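Local coordinates for protein serine protease inhibitor (Schistosoma haematobium, PDB 3STO) that probably inhibits serine proteases, as a trematode member of the serpin family, at residues A[50-55]-A[138-143]; A[324-329]-A[333-338]. All blocks are in the same frame, centred on the assembly; numbering follows the deposited sequence.

Both contacts lie in the serpin fold, on the same side of the chain's centre: the centre of contact 1 is about 17 Å from it and that of contact 2 about 26 Å. Their own centres are about 16 Å apart. They meet through the helix of contact 1, where Leu53 CD2 packs at 4.2 Å against Ile329 CD1 of contact 2. Leu318 adds a second connection, since its side chain touches those of both Leu53 and Val337. Along the chain the contacts follow in series. Contact 2 precedes strand 339-348, beyond which lies the unmodelled segment 358-364, consistent with a mobile reactive-centre loop as in other serpins.

Contact 1 (A[50-55]-A[138-143]); sequences LGILLG and ANDSEG
Asp140 OD1, on the carboxylate that meets Ile52, accepts a hydrogen bond from Tyr93 of helix 82-101 and a weak one from Gly143 N. The latter spans 2.9 Å from Gly143 N to Asp140 OD1, but its angle at the hydrogen is just 123°. Together they would restrain the rotation of the carboxylate, mainly through the Tyr93 bond, and the group presents one flat face to Ile52. The evidence for a face approach is that Ile52 CD1 is nearly equidistant from the three atoms of the group: 3.8 Å from Asp140 CG, 3.8 Å from Asp140 OD2 and 3.9 Å from Asp140 OD1. In the serpin fold this joins helix 43-55 to the loop between helix 131-138 and strand 143-148. Ile52 reaches over with its longer branch, CG1 lying anti to the backbone N (chi1 -151°) and CD1 extending the chain onward. The same methyl lies 3.9 Å from Gly143 CA, so one terminal carbon touches both the aspartate and the start of the strand. Tyr93 and Ile121 also pack on Ile52, and Tyr93 thus serves both partners. Further along the loop, away from Ile52, Ser141 OG bonds to Glu142 OE2 at 2.7 Å, meeting that oxygen nearly head-on.

Contact 2 (A[324-329]-A[333-338]); sequences SDLSGI and PNLYVN
Leu335, Leu326 and Ser324 carry most of this contact, which folds back on itself the loop between helix 307-312 and strand 339-348 of the serpin fold. With CG of Leu335 anti to the backbone N (chi1 -176°) and chi2 at 63°, CD2 is the methyl that meets the two apolar side chains of 324-329. That methyl lies 3.7 Å from Ile329 CG2, the Ile329 and Leu335 side chains crossing at about a right angle. It also lies 4.0 Å from Leu326 CB, so a single branch of Leu335 fits against both residues. Met186 of strand 186-197 touches Leu326 and Leu335 alike, tying the cluster to the neighbouring strand. The polar part centres on the Leu335 carbonyl. Ser324 OG donates to Leu335 O at 2.9 Å, although the modelled place of this hydroxyl is less certain than the distance suggests. A water gives a second link: it accepts from Leu326 N at 3.1 Å, donates to Ser324 O, and donates weakly to Leu335 O. Leu326 to Ile329 form a beta turn that brings both apolar residues to the same leucine methyl; it is closed by Ile329 N donating to Leu326 O at 2.9 Å.

Contact 1 (A[50-55]-A[138-143])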
ATOM      1  N   LEU A  50      -1.361  10.286  -7.149  1.00 36.89           N
ATOM      2  CA  LEU A  50      -0.633  10.894  -8.261  1.00 33.38           C
ATOM      3  C   LEU A  50      -1.470  10.967  -9.534  1.00 32.66           C
ATOM      4  O   LEU A  50      -1.565  12.007 -10.191  1.00 40.81           O
ATOM      5  CB  LEU A  50       0.593  10.057  -8.567  1.00 31.47           C
ATOM      6  CG  LEU A  50       1.758  10.883  -9.035  1.00 35.15           C
ATOM      7  CD1 LEU A  50       1.889  12.041  -8.064  1.00 26.52           C
ATOM      8  CD2 LEU A  50       2.967   9.994  -9.025  1.00 35.28           C
ATOM      9  N   GLY A  51      -2.057   9.842  -9.900  1.00 29.20           N
ATOM     10  CA  GLY A  51      -2.820   9.770 -11.117  1.00 31.06           C
ATOM     11  C   GLY A  51      -3.984  10.732 -11.135  1.00 34.77           C
ATOM     12  O   GLY A  51      -4.337  11.270 -12.179  1.00 43.27           O
ATOM     13  N   ILE A  52      -4.604  10.958  -9.993  1.00 22.41           N
ATOM     14  CA  ILE A  52      -5.784  11.801  -9.999  1.00 26.93           C
ATOM     15  C   ILE A  52      -5.470  13.235 -10.526  1.00 39.91           C
ATOM     16  O   ILE A  52      -6.248  13.805 -11.297  1.00 34.80           O
ATOM     17  CB  ILE A  52      -6.467  11.787  -8.639  1.00 33.97           C
ATOM     18  CG1 ILE A  52      -7.957  12.024  -8.792  1.00 38.63           C
ATOM     19  CG2 ILE A  52      -5.823  12.784  -7.681  1.00 37.39           C
ATOM     20  CD1 ILE A  52      -8.711  11.660  -7.548  1.00 45.29           C
ATOM     21  N   LEU A  53      -4.310  13.780 -10.156  1.00 34.05           N
ATOM     22  CA  LEU A  53      -3.899  15.125 -10.572  1.00 28.95           C
ATOM     23  C   LEU A  53      -3.739  15.245 -12.086  1.00 27.41           C
ATOM     24  O   LEU A  53      -4.122  16.236 -12.681  1.00 25.34           O
ATOM     25  CB  LEU A  53      -2.617  15.543  -9.858  1.00 34.45           C
ATOM     26  CG  LEU A  53      -2.773  15.598  -8.330  1.00 39.36           C
ATOM     27  CD1 LEU A  53      -1.476  15.985  -7.669  1.00 41.12           C
ATOM     28  CD2 LEU A  53      -3.868  16.577  -7.947  1.00 34.50           C
ATOM     29  N   LEU A  54      -3.202  14.219 -12.710  1.00 17.72           N
ATOM     30  CA  LEU A  54      -3.120  14.169 -14.158  1.00 22.76           C
ATOM     31  C   LEU A  54      -4.446  13.751 -14.831  1.00 29.64           C
ATOM     32  O   LEU A  54      -4.787  14.240 -15.906  1.00 25.15           O
ATOM     33  CB  LEU A  54      -2.009  13.192 -14.567  1.00 12.04           C
ATOM     34  CG  LEU A  54      -1.866  12.925 -16.051  1.00 18.88           C
ATOM     35  CD1 LEU A  54      -1.609  14.256 -16.784  1.00 17.14           C
ATOM     36  CD2 LEU A  54      -0.753  11.957 -16.283  1.00 22.69           C
ATOM     37  N   GLY A  55      -5.174  12.818 -14.218  1.00 31.98           N
ATOM     38  CA  GLY A  55      -6.394  12.307 -14.812  1.00 14.68           C
ATOM     39  C   GLY A  55      -7.481  13.364 -14.780  1.00 30.56           C
ATOM     40  O   GLY A  55      -8.356  13.383 -15.625  1.00 30.05           O
ATOM     41  N   ALA A 138     -15.354  15.535  -7.753  1.00 59.97           N
ATOM     42  CA  ALA A 138     -16.681  15.143  -7.275  1.00 46.03           C
ATOM     43  C   ALA A 138     -17.150  13.892  -7.995  1.00 51.73           C
ATOM     44  O   ALA A 138     -17.614  12.942  -7.360  1.00 49.25           O
ATOM     45  CB  ALA A 138     -17.672  16.265  -7.486  1.00 52.04           C
ATOM     46  N   ASN A 139     -17.015  13.891  -9.318  1.00 42.95           N
ATOM     47  CA  ASN A 139     -17.388  12.731 -10.131  1.00 45.98           C
ATOM     48  C   ASN A 139     -16.426  11.564  -9.964  1.00 67.52           C
ATOM     49  O   ASN A 139     -16.585  10.524 -10.610  1.00 76.62           O
ATOM     50  CB  ASN A 139     -17.493  13.107 -11.617  1.00 57.78           C
ATOM     51  CG  ASN A 139     -18.580  14.158 -11.892  1.00 75.13           C
ATOM     52  OD1 ASN A 139     -19.437  14.432 -11.041  1.00 61.42           O
ATOM     53  ND2 ASN A 139     -18.547  14.744 -13.092  1.00 65.19           N
ATOM     54  N   ASP A 140     -15.419  11.748  -9.108  1.00 72.42           N
ATOM     55  CA  ASP A 140     -14.468  10.686  -8.778  1.00 60.44           C
ATOM     56  C   ASP A 140     -14.800  10.042  -7.436  1.00 57.37           C
ATOM     57  O   ASP A 140     -14.888  10.724  -6.390  1.00 48.56           O
ATOM     58  CB  ASP A 140     -13.040  11.218  -8.726  1.00 58.39           C
ATOM     59  CG  ASP A 140     -12.014  10.105  -8.630  1.00 62.95           C
ATOM     60  OD1 ASP A 140     -11.920   9.440  -7.568  1.00 61.49           O
ATOM     61  OD2 ASP A 140     -11.303   9.890  -9.632  1.00 69.94           O
ATOM     62  N   SER A 141     -14.940   8.723  -7.473  1.00 48.55           N
ATOM     63  CA  SER A 141     -15.430   7.956  -6.330  1.00 53.87           C
ATOM     64  C   SER A 141     -14.486   7.974  -5.140  1.00 59.49           C
ATOM     65  O   SER A 141     -14.894   8.290  -4.013  1.00 62.85           O
ATOM     66  CB  SER A 141     -15.696   6.510  -6.738  1.00 43.07           C
ATOM     67  OG  SER A 141     -16.314   5.819  -5.680  1.00 83.33           O
ATOM     68  N   GLU A 142     -13.227   7.625  -5.385  1.00 59.31           N
ATOM     69  CA  GLU A 142     -12.273   7.527  -4.292  1.00 55.19           C
ATOM     70  C   GLU A 142     -11.559   8.853  -3.968  1.00 45.01           C
ATOM     71  O   GLU A 142     -10.788   8.918  -3.017  1.00 46.05           O
ATOM     72  CB  GLU A 142     -11.236   6.420  -4.549  1.00 41.25           C
ATOM     73  CG  GLU A 142     -11.733   5.137  -5.231  1.00 49.22           C
ATOM     74  CD  GLU A 142     -12.890   4.375  -4.506  1.00 64.68           C
ATOM     75  OE1 GLU A 142     -12.636   3.671  -3.440  1.00 58.94           O
ATOM     76  OE2 GLU A 142     -14.081   4.430  -5.041  1.00 57.55           O
ATOM     77  N   GLY A 143     -11.822   9.908  -4.733  1.00 34.63           N
ATOM     78  CA  GLY A 143     -11.154  11.185  -4.502  1.00 33.26           C
ATOM     79  C   GLY A 143     -12.022  12.244  -3.848  1.00 39.72           C
ATOM     80  O   GLY A 143     -13.219  12.349  -4.131  1.00 43.32           O
TER

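Contact 2 (A[324-329]-A[333-338])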
ATOM      1  N   SER A 324       5.927  24.459 -10.625  1.00 27.85           N
ATOM      2  CA  SER A 324       4.615  23.813 -10.534  1.00 28.51           C
ATOM      3  C   SER A 324       3.578  24.383 -11.477  1.00 31.17           C
ATOM      4  O   SER A 324       3.306  25.570 -11.429  1.00 26.39           O
ATOM      5  CB  SER A 324       4.063  23.916  -9.112  1.00 31.86           C
ATOM      6  OG  SER A 324       2.898  23.104  -8.973  1.00 39.65           O
ATOM      7  N   ASP A 325       2.985  23.521 -12.301  1.00 22.01           N
ATOM      8  CA  ASP A 325       1.896  23.906 -13.185  1.00 25.58           C
ATOM      9  C   ASP A 325       0.586  23.151 -12.828  1.00 23.44           C
ATOM     10  O   ASP A 325       0.272  22.108 -13.420  1.00 18.95           O
ATOM     11  CB  ASP A 325       2.284  23.697 -14.679  1.00 20.08           C
ATOM     12  CG  ASP A 325       1.297  24.396 -15.671  1.00 29.73           C
ATOM     13  OD1 ASP A 325       0.105  24.578 -15.340  1.00 26.20           O
ATOM     14  OD2 ASP A 325       1.717  24.758 -16.796  1.00 44.93           O
ATOM     15  N   LEU A 326      -0.163  23.706 -11.873  1.00 22.65           N
ATOM     16  CA  LEU A 326      -1.496  23.200 -11.513  1.00 31.58           C
ATOM     17  C   LEU A 326      -2.594  24.167 -11.988  1.00 26.58           C
ATOM     18  O   LEU A 326      -3.565  24.470 -11.280  1.00 24.29           O
ATOM     19  CB  LEU A 326      -1.631  22.916 -10.007  1.00 22.86           C
ATOM     20  CG  LEU A 326      -1.030  21.656  -9.322  1.00 29.97           C
ATOM     21  CD1 LEU A 326      -1.007  20.461 -10.238  1.00 20.24           C
ATOM     22  CD2 LEU A 326       0.343  21.886  -8.722  1.00 27.74           C
ATOM     23  N   SER A 327      -2.445  24.630 -13.216  1.00 27.67           N
ATOM     24  CA  SER A 327      -3.362  25.628 -13.732  1.00 25.97           C
ATOM     25  C   SER A 327      -4.725  25.004 -13.987  1.00 28.03           C
ATOM     26  O   SER A 327      -5.710  25.710 -14.099  1.00 32.75           O
ATOM     27  CB  SER A 327      -2.794  26.273 -14.996  1.00 25.98           C
ATOM     28  OG  SER A 327      -2.645  25.317 -16.029  1.00 38.46           O
ATOM     29  N   GLY A 328      -4.775  23.677 -14.069  1.00 28.74           N
ATOM     30  CA  GLY A 328      -6.037  22.961 -14.194  1.00 20.69           C
ATOM     31  C   GLY A 328      -6.840  22.973 -12.897  1.00 26.49           C
ATOM     32  O   GLY A 328      -8.034  22.689 -12.896  1.00 34.26           O
ATOM     33  N   ILE A 329      -6.179  23.299 -11.790  1.00 20.75           N
ATOM     34  CA  ILE A 329      -6.836  23.350 -10.483  1.00 33.51           C
ATOM     35  C   ILE A 329      -7.169  24.786 -10.042  1.00 43.10           C
ATOM     36  O   ILE A 329      -8.231  25.042  -9.468  1.00 32.68           O
ATOM     37  CB  ILE A 329      -5.937  22.730  -9.381  1.00 35.55           C
ATOM     38  CG1 ILE A 329      -5.683  21.243  -9.644  1.00 24.82           C
ATOM     39  CG2 ILE A 329      -6.542  22.960  -7.997  1.00 24.82           C
ATOM     40  CD1 ILE A 329      -4.648  20.628  -8.680  1.00 17.47           C
ATOM     41  N   PRO A 333      -1.434  31.294  -9.286  1.00 58.88           N
ATOM     42  CA  PRO A 333      -0.185  30.555  -9.484  1.00 60.91           C
ATOM     43  C   PRO A 333       0.483  30.307  -8.130  1.00 62.70           C
ATOM     44  O   PRO A 333       0.000  30.793  -7.089  1.00 53.54           O
ATOM     45  CB  PRO A 333       0.640  31.503 -10.363  1.00 62.63           C
ATOM     46  CG  PRO A 333       0.187  32.857  -9.937  1.00 54.61           C
ATOM     47  CD  PRO A 333      -1.284  32.731  -9.575  1.00 61.94           C
ATOM     48  N   ASN A 334       1.572  29.546  -8.145  1.00 48.59           N
ATOM     49  CA  ASN A 334       2.224  29.149  -6.904  1.00 56.22           C
ATOM     50  C   ASN A 334       1.544  28.016  -6.133  1.00 45.90           C
ATOM     51  O   ASN A 334       2.030  27.649  -5.076  1.00 47.88           O
ATOM     52  CB  ASN A 334       2.402  30.345  -5.964  1.00 59.14           C
ATOM     53  CG  ASN A 334       3.293  31.412  -6.543  1.00 78.32           C
ATOM     54  OD1 ASN A 334       4.265  31.115  -7.250  1.00 77.27           O
ATOM     55  ND2 ASN A 334       2.970  32.670  -6.252  1.00 84.87           N
ATOM     56  N   LEU A 335       0.419  27.490  -6.617  1.00 34.29           N
ATOM     57  CA  LEU A 335      -0.102  26.256  -6.045  1.00 31.59           C
ATOM     58  C   LEU A 335       0.878  25.134  -6.349  1.00 29.75           C
ATOM     59  O   LEU A 335       1.196  24.874  -7.516  1.00 26.03           O
ATOM     60  CB  LEU A 335      -1.466  25.868  -6.606  1.00 26.40           C
ATOM     61  CG  LEU A 335      -2.054  24.626  -5.926  1.00 30.79           C
ATOM     62  CD1 LEU A 335      -2.320  24.850  -4.445  1.00 26.97           C
ATOM     63  CD2 LEU A 335      -3.300  24.177  -6.621  1.00 27.79           C
ATOM     64  N   TYR A 336       1.369  24.492  -5.298  1.00 22.91           N
ATOM     65  CA  TYR A 336       2.168  23.284  -5.463  1.00 32.69           C
ATOM     66  C   TYR A 336       1.925  22.374  -4.272  1.00 23.40           C
ATOM     67  O   TYR A 336       1.297  22.776  -3.282  1.00 29.58           O
ATOM     68  CB  TYR A 336       3.650  23.610  -5.565  1.00 21.40           C
ATOM     69  CG  TYR A 336       4.205  24.136  -4.265  1.00 32.29           C
ATOM     70  CD1 TYR A 336       3.926  25.441  -3.844  1.00 27.84           C
ATOM     71  CD2 TYR A 336       5.008  23.327  -3.449  1.00 36.99           C
ATOM     72  CE1 TYR A 336       4.443  25.934  -2.668  1.00 28.40           C
ATOM     73  CE2 TYR A 336       5.524  23.803  -2.264  1.00 32.08           C
ATOM     74  CZ  TYR A 336       5.239  25.106  -1.878  1.00 45.79           C
ATOM     75  OH  TYR A 336       5.753  25.577  -0.702  1.00 50.44           O
ATOM     76  N   VAL A 337       2.423  21.145  -4.357  1.00 25.40           N
ATOM     77  CA  VAL A 337       2.166  20.191  -3.295  1.00 18.02           C
ATOM     78  C   VAL A 337       3.249  20.288  -2.225  1.00 23.24           C
ATOM     79  O   VAL A 337       4.426  20.114  -2.526  1.00 24.45           O
ATOM     80  CB  VAL A 337       2.045  18.762  -3.857  1.00 25.40           C
ATOM     81  CG1 VAL A 337       2.055  17.726  -2.705  1.00 23.82           C
ATOM     82  CG2 VAL A 337       0.777  18.645  -4.690  1.00 23.21           C
ATOM     83  N   ASN A 338       2.862  20.577  -0.981  1.00 27.30           N
ATOM     84  CA  ASN A 338       3.841  20.646   0.105  1.00 22.92           C
ATOM     85  C   ASN A 338       4.168  19.246   0.625  1.00 35.77           C
ATOM     86  O   ASN A 338       5.338  18.898   0.794  1.00 38.44           O
ATOM     87  CB  ASN A 338       3.314  21.489   1.265  1.00 31.86           C
ATOM     88  CG  ASN A 338       3.148  22.933   0.908  1.00 40.49           C
ATOM     89  OD1 ASN A 338       2.103  23.344   0.380  1.00 31.46           O
ATOM     90  ND2 ASN A 338       4.182  23.727   1.191  1.00 29.53           N
TER
HETATM   91  O   HOH W   1       0.317  26.346 -10.347  1.00 36.19           O